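Local atomic coordinates of heparin binding protein (PDB entry 1A7S), a protein that binds heparin, kills many Gram-negative bacteria, probably through affinity for their lipopolysaccharide, and attracts monocytes and fibroblasts, as a neutrophil-granule homologue of serine proteases. Residues 69-75 against 94-100. Numbering follows the deposited sequence.
With EOH (ethanol), chain Q.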
loop_
_atom_site.group_PDB
_atom_site.type_symbol
_atom_site.label_atom_id
_atom_site.label_comp_id
_atom_site.label_asym_id
_atom_site.label_seq_id
_atom_site.Cartn_x
_atom_site.Cartn_y
_atom_site.Cartn_z
ATOM N N GLN A 69 -11.356 0.180 12.849
ATOM C CA GLN A 69 -10.703 1.097 13.686
ATOM C C GLN A 69 -10.302 2.306 12.858
ATOM O O GLN A 69 -9.689 2.131 11.791
ATOM C CB GLN A 69 -9.509 0.571 14.431
ATOM C CG GLN A 69 -9.848 -0.647 15.342
ATOM C CD GLN A 69 -8.552 -1.275 15.875
ATOM O OE1 GLN A 69 -7.702 -0.544 16.443
ATOM N NE2 GLN A 69 -8.387 -2.555 15.654
ATOM N N THR A 70 -10.613 3.488 13.273
ATOM C CA THR A 70 -10.349 4.722 12.587
ATOM C C THR A 70 -9.380 5.618 13.313
ATOM O O THR A 70 -9.457 5.712 14.550
ATOM C CB THR A 70 -11.608 5.487 12.174
ATOM O OG1 THR A 70 -12.487 4.584 11.435
ATOM C CG2 THR A 70 -11.367 6.699 11.375
ATOM N N PHE A 71 -8.510 6.281 12.589
ATOM C CA PHE A 71 -7.465 7.121 13.143
ATOM C C PHE A 71 -7.235 8.405 12.389
ATOM O O PHE A 71 -7.420 8.503 11.188
ATOM C CB PHE A 71 -6.080 6.365 13.083
ATOM C CG PHE A 71 -6.139 4.977 13.683
ATOM C CD1 PHE A 71 -6.615 3.894 12.981
ATOM C CD2 PHE A 71 -5.729 4.751 15.006
ATOM C CE1 PHE A 71 -6.781 2.632 13.551
ATOM C CE2 PHE A 71 -5.819 3.490 15.566
ATOM C CZ PHE A 71 -6.368 2.434 14.854
ATOM N N SER A 72 -6.794 9.398 13.218
ATOM C CA SER A 72 -6.266 10.606 12.595
ATOM C C SER A 72 -4.739 10.379 12.456
ATOM O O SER A 72 -4.164 9.465 13.077
ATOM C CB SER A 72 -6.489 11.861 13.453
ATOM O OG SER A 72 -7.886 12.105 13.688
ATOM N N ILE A 73 -4.113 11.224 11.701
ATOM C CA ILE A 73 -2.712 11.149 11.366
ATOM C C ILE A 73 -1.950 12.220 12.168
ATOM O O ILE A 73 -2.158 13.420 11.925
ATOM C CB ILE A 73 -2.440 11.313 9.845
ATOM C CG1 ILE A 73 -3.148 10.234 9.032
ATOM C CG2 ILE A 73 -0.951 11.332 9.610
ATOM C CD1 ILE A 73 -3.256 10.533 7.573
ATOM N N SER A 74 -1.143 11.784 13.119
ATOM C CA SER A 74 -0.420 12.707 14.008
ATOM C C SER A 74 0.903 13.203 13.387
ATOM O O SER A 74 1.404 14.275 13.777
ATOM C CB SER A 74 -0.149 12.008 15.307
ATOM O OG SER A 74 -1.301 11.632 15.998
ATOM N N SER A 75 1.436 12.500 12.428
ATOM C CA SER A 75 2.674 12.949 11.762
ATOM C C SER A 75 2.926 12.115 10.535
ATOM O O SER A 75 2.441 10.979 10.440
ATOM C CB SER A 75 3.835 12.774 12.788
ATOM O OG SER A 75 4.499 11.639 12.681
ATOM N N GLN A 94 1.972 8.243 11.180
ATOM C CA GLN A 94 1.855 7.895 12.621
ATOM C C GLN A 94 0.373 8.072 12.980
ATOM O O GLN A 94 -0.153 9.192 12.786
ATOM C CB GLN A 94 2.729 8.754 13.473
ATOM C CG GLN A 94 2.673 8.403 14.946
ATOM C CD GLN A 94 3.624 9.098 15.835
ATOM O OE1 GLN A 94 4.787 9.338 15.416
ATOM N NE2 GLN A 94 3.239 9.256 17.095
ATOM N N LEU A 95 -0.210 7.047 13.486
ATOM C CA LEU A 95 -1.648 7.114 13.925
ATOM C C LEU A 95 -1.732 7.824 15.246
ATOM O O LEU A 95 -0.770 7.888 15.996
ATOM C CB LEU A 95 -2.159 5.667 14.041
ATOM C CG LEU A 95 -1.961 4.779 12.841
ATOM C CD1 LEU A 95 -2.532 3.388 13.125
ATOM C CD2 LEU A 95 -2.576 5.328 11.620
ATOM N N ASP A 96 -2.926 8.317 15.587
ATOM C CA ASP A 96 -3.146 9.049 16.813
ATOM C C ASP A 96 -2.982 8.201 18.065
ATOM O O ASP A 96 -2.857 8.736 19.167
ATOM C CB ASP A 96 -4.501 9.706 16.811
ATOM C CG ASP A 96 -5.717 8.804 16.784
ATOM O OD1 ASP A 96 -6.004 8.151 17.851
ATOM O OD2 ASP A 96 -6.328 8.536 15.785
ATOM N N ARG A 97 -3.042 6.902 17.919
ATOM C CA ARG A 97 -2.925 5.962 19.057
ATOM C C ARG A 97 -2.522 4.615 18.498
ATOM O O ARG A 97 -2.555 4.379 17.266
ATOM C CB ARG A 97 -4.247 5.898 19.801
ATOM C CG ARG A 97 -5.337 5.181 18.939
ATOM C CD ARG A 97 -6.737 5.391 19.545
ATOM N NE ARG A 97 -7.748 4.588 18.824
ATOM C CZ ARG A 97 -8.291 4.988 17.659
ATOM N NH1 ARG A 97 -8.077 6.179 17.137
ATOM N NH2 ARG A 97 -9.065 4.112 16.992
ATOM N N GLU A 98 -2.188 3.642 19.330
ATOM C CA GLU A 98 -1.932 2.305 18.855
ATOM C C GLU A 98 -3.216 1.621 18.409
ATOM O O GLU A 98 -4.222 1.633 19.100
ATOM C CB GLU A 98 -1.310 1.415 19.977
ATOM C CG GLU A 98 0.141 1.870 20.197
ATOM C CD GLU A 98 0.974 1.010 21.079
ATOM O OE1 GLU A 98 0.510 -0.032 21.569
ATOM O OE2 GLU A 98 2.134 1.405 21.355
ATOM N N ALA A 99 -3.136 0.960 17.262
ATOM C CA ALA A 99 -4.224 0.133 16.811
ATOM C C ALA A 99 -4.287 -1.136 17.680
ATOM O O ALA A 99 -3.283 -1.621 18.174
ATOM C CB ALA A 99 -3.929 -0.318 15.378
ATOM N N ASN A 100 -5.507 -1.615 17.854
ATOM C CA ASN A 100 -5.665 -2.880 18.549
ATOM C C ASN A 100 -5.475 -4.015 17.533
ATOM O O ASN A 100 -6.023 -3.940 16.424
ATOM C CB ASN A 100 -7.083 -3.034 19.131
ATOM C CG ASN A 100 -7.292 -2.453 20.455
ATOM O OD1 ASN A 100 -6.286 -2.118 21.156
ATOM N ND2 ASN A 100 -8.543 -2.323 20.891
HETATM C C1 EOH Q . 3.666 9.073 20.256
HETATM C C2 EOH Q . 4.411 8.184 21.253
HETATM O O EOH Q . 4.585 9.974 19.577
HETATM O O HOH W 1 -8.793 1.424 18.136
#
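Gln69 opens the contact with a carboxamide that imitates a peptide group: its OE1 accepts from Asn100 N and its NE2 donates to Asn100 O, both at 2.8 Å. Thr70, polar and exposed, points its CA-to-CB bond away and offers its carbonyl, which Arg97 grips with NH1 (3.0 Å to Thr70 O) and NH2 (2.9 Å). Phe71, flat and apolar, is sandwiched: Leu95 CD1 makes a CH-pi contact with one face, while the Arg97 guanidinium stacks on the other, centres 4.2 Å apart. Small, exposed Ser72 donates its backbone N to Asp96 OD2 (2.7 Å); Asp96 OD1 salt-bridges Arg97 NH1 (2.9 Å). True strand pairing begins where Ile73 faces Leu95, antiparallel and non-hydrogen-bonded; branched Ile73 packs on Ser51 and Val53 of strand 51-55. Beyond it Ser74 N donates to Gln94 O (2.8 Å) and Ser75 O accepts from Gln94 N (2.9 Å). In this N-terminal barrel of the trypsin fold, side chains take over where strand 91-95 ends: polar groups and a cation-pi stack hold the departing chain.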